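PDB 2XI9: ancillary protein 1 from Streptococcus pyogenes, which serves as a pilus-presented adhesin whose internal thioester bond is required for efficient interaction with host cells. Local coordinates for residues A[185-195]-A[297-308]. Sequence-based numbering, arbitrary orientation.
Sequences GEVKYTHIAGR and DLDFFIPNNNKY
Thr190 and Ile302 exchange a pair of backbone hydrogen bonds, as do Ile192 and Phe300, and the ladder zips strand 189-193 antiparallel to strand 299-303. It runs on at both ends, through Asn304 N to Lys188 O and through Gly194 N to Leu298 O (2.8 Å). Gly194 centres an inverse gamma turn just beyond the strand; its bare CA lies close against Leu298 O and Phe300 CB, a place suited to a residue without a side chain.

Polar side chains fasten the margins. Arg195, reaching out straight, forms a side-on, two-nitrogen salt bridge with Asp297: NE lies 2.9 Å from OD1 and NH2 3.0 Å from OD2, while NH1 makes a second salt bridge to Glu113. His191 NE2 donates to Asp299 OD1 (2.8 Å) from above the carboxylate, whose plane stands 79° from the ring; Asp299 OD2 accepts from His317 and Gln156. Asn304, with CG between its backbone N and carbonyl carbon (chi1 69°), folds its amide back so that OD1 receives Lys188 N (3.0 Å) and ND2 reaches Gly185 O.

Strand 189-193 is the last strand of the seven-stranded mixed sheet of the thioester domain, and its far side is in turn backbone-bonded to strand 117-119. The 101 residues between the segments include four helices but no strand.

Apolar and aromatic groups meet on both faces. Tyr189 CE2 rests 3.7 Å from Pro303 CB, and beside it the His191 and Phe301 rings, planes 25° apart, are offset and hardly overlap. Ile192 and Phe300 lie alongside each other on the other face, with Phe161 edge-to-face to Phe300. Past the strand ends, branched Val187 sets CG2 over one face of Tyr308, 3.7 Å from the ring centroid.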
loop_
_atom_site.group_PDB
_atom_site.type_symbol
_atom_site.label_atom_id
_atom_site.label_comp_id
_atom_site.label_asym_id
_atom_site.label_seq_id
_atom_site.Cartn_x
_atom_site.Cartn_y
_atom_site.Cartn_z
ATOM N N GLY A 185 -4.713 11.047 16.270
ATOM C CA GLY A 185 -5.299 9.860 15.652
ATOM C C GLY A 185 -6.043 10.133 14.349
ATOM O O GLY A 185 -6.648 9.230 13.776
ATOM N N GLU A 186 -5.960 11.368 13.865
ATOM C CA GLU A 186 -6.650 11.790 12.641
ATOM C C GLU A 186 -6.086 11.125 11.390
ATOM O O GLU A 186 -6.836 10.757 10.451
ATOM C CB GLU A 186 -6.634 13.339 12.543
ATOM C CG GLU A 186 -7.534 14.031 13.594
ATOM C CD GLU A 186 -7.242 15.542 13.815
ATOM O OE1 GLU A 186 -6.161 16.040 13.413
ATOM O OE2 GLU A 186 -8.097 16.242 14.409
ATOM N N VAL A 187 -4.761 10.938 11.334
ATOM C CA VAL A 187 -4.166 10.199 10.217
ATOM C C VAL A 187 -3.069 9.236 10.709
ATOM O O VAL A 187 -2.013 9.689 11.134
ATOM C CB VAL A 187 -3.527 11.142 9.207
ATOM C CG1 VAL A 187 -3.011 10.379 8.014
ATOM C CG2 VAL A 187 -4.537 12.281 8.782
ATOM N N LYS A 188 -3.367 7.932 10.666
ATOM C CA LYS A 188 -2.447 6.873 11.081
ATOM C C LYS A 188 -2.582 5.744 10.062
ATOM O O LYS A 188 -3.626 5.670 9.399
ATOM C CB LYS A 188 -2.825 6.347 12.445
ATOM C CG LYS A 188 -2.930 7.365 13.549
ATOM C CD LYS A 188 -3.246 6.734 14.870
ATOM C CE LYS A 188 -4.693 6.241 14.955
ATOM N NZ LYS A 188 -4.950 5.587 16.261
ATOM N N TYR A 189 -1.556 4.872 9.941
ATOM C CA TYR A 189 -1.480 3.886 8.879
ATOM C C TYR A 189 -1.327 2.482 9.441
ATOM O O TYR A 189 -0.711 2.290 10.518
ATOM C CB TYR A 189 -0.308 4.218 7.934
ATOM C CG TYR A 189 -0.408 5.566 7.261
ATOM C CD1 TYR A 189 -0.086 6.730 7.943
ATOM C CD2 TYR A 189 -0.809 5.678 5.941
ATOM C CE1 TYR A 189 -0.168 7.946 7.340
ATOM C CE2 TYR A 189 -0.906 6.915 5.320
ATOM C CZ TYR A 189 -0.594 8.044 6.024
ATOM O OH TYR A 189 -0.701 9.290 5.476
ATOM N N THR A 190 -1.876 1.503 8.705
ATOM C CA THR A 190 -1.590 0.100 8.917
ATOM C C THR A 190 -0.431 -0.299 8.021
ATOM O O THR A 190 -0.487 -0.048 6.841
ATOM C CB THR A 190 -2.790 -0.785 8.555
ATOM O OG1 THR A 190 -3.891 -0.403 9.387
ATOM C CG2 THR A 190 -2.482 -2.228 8.862
ATOM N N HIS A 191 0.595 -0.955 8.583
ATOM C CA HIS A 191 1.698 -1.475 7.778
ATOM C C HIS A 191 1.285 -2.898 7.358
ATOM O O HIS A 191 0.888 -3.679 8.205
ATOM C CB HIS A 191 2.964 -1.428 8.641
ATOM C CG HIS A 191 4.116 -2.228 8.143
ATOM N ND1 HIS A 191 5.042 -2.787 9.018
ATOM C CD2 HIS A 191 4.513 -2.574 6.892
ATOM C CE1 HIS A 191 5.955 -3.438 8.315
ATOM N NE2 HIS A 191 5.669 -3.315 7.027
ATOM N N ILE A 192 1.293 -3.167 6.055
ATOM C CA ILE A 192 1.042 -4.495 5.496
ATOM C C ILE A 192 2.158 -4.890 4.528
ATOM O O ILE A 192 2.953 -4.052 4.143
ATOM C CB ILE A 192 -0.302 -4.547 4.757
ATOM C CG1 ILE A 192 -0.299 -3.711 3.487
ATOM C CG2 ILE A 192 -1.447 -4.071 5.669
ATOM C CD1 ILE A 192 -1.470 -4.079 2.515
ATOM N N ALA A 193 2.194 -6.167 4.158
ATOM C CA ALA A 193 3.048 -6.633 3.098
ATOM C C ALA A 193 2.447 -6.141 1.787
ATOM O O ALA A 193 1.239 -6.109 1.626
ATOM C CB ALA A 193 3.164 -8.175 3.122
ATOM N N GLY A 194 3.301 -5.721 0.870
ATOM C CA GLY A 194 2.920 -5.196 -0.412
ATOM C C GLY A 194 2.558 -6.292 -1.394
ATOM O O GLY A 194 3.268 -6.534 -2.381
ATOM N N ARG A 195 1.464 -6.966 -1.071
ATOM C CA ARG A 195 0.878 -7.987 -1.870
ATOM C C ARG A 195 -0.628 -7.628 -1.947
ATOM O O ARG A 195 -1.186 -7.004 -1.046
ATOM C CB ARG A 195 1.067 -9.371 -1.254
ATOM C CG ARG A 195 2.493 -9.735 -0.711
ATOM C CD ARG A 195 2.454 -11.043 0.051
ATOM N NE ARG A 195 3.786 -11.424 0.558
ATOM C CZ ARG A 195 4.026 -12.452 1.375
ATOM N NH1 ARG A 195 3.047 -13.218 1.829
ATOM N NH2 ARG A 195 5.274 -12.717 1.747
ATOM N N ASP A 297 9.644 -8.731 -1.392
ATOM C CA ASP A 297 8.465 -8.127 -0.789
ATOM C C ASP A 297 8.840 -6.704 -0.340
ATOM O O ASP A 297 10.026 -6.452 -0.070
ATOM C CB ASP A 297 7.977 -8.977 0.405
ATOM C CG ASP A 297 7.092 -10.147 -0.008
ATOM O OD1 ASP A 297 5.991 -9.901 -0.570
ATOM O OD2 ASP A 297 7.491 -11.294 0.248
ATOM N N LEU A 298 7.853 -5.808 -0.307
ATOM C CA LEU A 298 8.014 -4.440 0.175
ATOM C C LEU A 298 6.939 -4.094 1.179
ATOM O O LEU A 298 5.828 -4.649 1.136
ATOM C CB LEU A 298 7.891 -3.467 -0.991
ATOM C CG LEU A 298 9.003 -3.484 -2.027
ATOM C CD1 LEU A 298 8.608 -2.739 -3.288
ATOM C CD2 LEU A 298 10.238 -2.900 -1.447
ATOM N N ASP A 299 7.256 -3.149 2.052
ATOM C CA ASP A 299 6.271 -2.579 2.947
ATOM C C ASP A 299 5.259 -1.704 2.175
ATOM O O ASP A 299 5.580 -1.094 1.165
ATOM C CB ASP A 299 6.928 -1.705 4.012
ATOM C CG ASP A 299 7.885 -2.491 4.933
ATOM O OD1 ASP A 299 7.707 -3.729 5.163
ATOM O OD2 ASP A 299 8.803 -1.837 5.484
ATOM N N PHE A 300 4.054 -1.622 2.712
ATOM C CA PHE A 300 2.973 -0.793 2.149
ATOM C C PHE A 300 2.164 -0.303 3.347
ATOM O O PHE A 300 2.181 -0.940 4.364
ATOM C CB PHE A 300 2.153 -1.637 1.183
ATOM C CG PHE A 300 1.097 -0.892 0.423
ATOM C CD1 PHE A 300 -0.203 -0.823 0.886
ATOM C CD2 PHE A 300 1.393 -0.323 -0.806
ATOM C CE1 PHE A 300 -1.191 -0.163 0.136
ATOM C CE2 PHE A 300 0.443 0.348 -1.517
ATOM C CZ PHE A 300 -0.881 0.415 -1.053
ATOM N N PHE A 301 1.466 0.822 3.196
ATOM C CA PHE A 301 0.794 1.527 4.284
ATOM C C PHE A 301 -0.552 2.075 3.852
ATOM O O PHE A 301 -0.664 2.724 2.833
ATOM C CB PHE A 301 1.703 2.678 4.769
ATOM C CG PHE A 301 3.122 2.227 5.140
ATOM C CD1 PHE A 301 4.135 2.201 4.194
ATOM C CD2 PHE A 301 3.416 1.834 6.437
ATOM C CE1 PHE A 301 5.389 1.782 4.520
ATOM C CE2 PHE A 301 4.695 1.374 6.768
ATOM C CZ PHE A 301 5.679 1.379 5.822
ATOM N N ILE A 302 -1.569 1.819 4.659
ATOM C CA ILE A 302 -2.941 2.225 4.365
ATOM C C ILE A 302 -3.420 3.129 5.493
ATOM O O ILE A 302 -3.279 2.793 6.669
ATOM C CB ILE A 302 -3.913 1.025 4.300
ATOM C CG1 ILE A 302 -3.385 -0.031 3.350
ATOM C CG2 ILE A 302 -5.320 1.456 3.915
ATOM C CD1 ILE A 302 -2.785 0.482 2.226
ATOM N N PRO A 303 -3.993 4.270 5.125
ATOM C CA PRO A 303 -4.445 5.258 6.069
ATOM C C PRO A 303 -5.786 4.882 6.689
ATOM O O PRO A 303 -6.568 4.100 6.105
ATOM C CB PRO A 303 -4.541 6.537 5.216
ATOM C CG PRO A 303 -4.928 5.999 3.854
ATOM C CD PRO A 303 -4.100 4.739 3.729
ATOM N N ASN A 304 -6.028 5.414 7.877
ATOM C CA ASN A 304 -7.334 5.326 8.554
ATOM C C ASN A 304 -8.278 6.464 8.159
ATOM O O ASN A 304 -9.237 6.778 8.884
ATOM C CB ASN A 304 -7.150 5.324 10.075
ATOM C CG ASN A 304 -6.670 6.659 10.612
ATOM O OD1 ASN A 304 -6.228 7.498 9.849
ATOM N ND2 ASN A 304 -6.762 6.855 11.942
ATOM N N ASN A 305 -8.011 7.061 7.000
ATOM C CA ASN A 305 -8.762 8.206 6.479
ATOM C C ASN A 305 -8.798 8.077 4.961
ATOM O O ASN A 305 -7.758 8.201 4.291
ATOM C CB ASN A 305 -8.096 9.523 6.890
ATOM C CG ASN A 305 -8.939 10.745 6.552
ATOM O OD1 ASN A 305 -9.672 10.778 5.550
ATOM N ND2 ASN A 305 -8.848 11.759 7.403
ATOM N N ASN A 306 -10.002 7.845 4.429
ATOM C CA ASN A 306 -10.184 7.586 2.994
ATOM C C ASN A 306 -9.889 8.768 2.055
ATOM O O ASN A 306 -9.887 8.593 0.832
ATOM C CB ASN A 306 -11.603 7.004 2.715
ATOM C CG ASN A 306 -12.716 8.005 2.891
ATOM O OD1 ASN A 306 -12.508 9.214 2.828
ATOM N ND2 ASN A 306 -13.949 7.499 3.112
ATOM N N LYS A 307 -9.595 9.938 2.617
ATOM C CA LYS A 307 -9.170 11.099 1.833
ATOM C C LYS A 307 -7.661 11.108 1.592
ATOM O O LYS A 307 -7.176 11.968 0.867
ATOM C CB LYS A 307 -9.581 12.392 2.548
ATOM C CG LYS A 307 -11.088 12.571 2.721
ATOM C CD LYS A 307 -11.421 13.539 3.872
ATOM C CE LYS A 307 -12.874 14.094 3.808
ATOM N NZ LYS A 307 -13.844 13.121 3.194
ATOM N N TYR A 308 -6.935 10.203 2.264
ATOM C CA TYR A 308 -5.471 10.114 2.229
ATOM C C TYR A 308 -4.987 8.992 1.333
ATOM O O TYR A 308 -5.618 7.935 1.249
ATOM C CB TYR A 308 -4.874 9.986 3.671
ATOM C CG TYR A 308 -4.897 11.305 4.410
ATOM C CD1 TYR A 308 -6.093 11.807 4.936
ATOM C CD2 TYR A 308 -3.734 12.080 4.575
ATOM C CE1 TYR A 308 -6.147 13.026 5.594
ATOM C CE2 TYR A 308 -3.792 13.343 5.237
ATOM C CZ TYR A 308 -4.982 13.797 5.732
ATOM O OH TYR A 308 -5.079 15.008 6.412
HETATM O O HOH W 1 -8.998 9.473 10.424
HETATM O O HOH W 2 5.510 -7.197 -1.277
#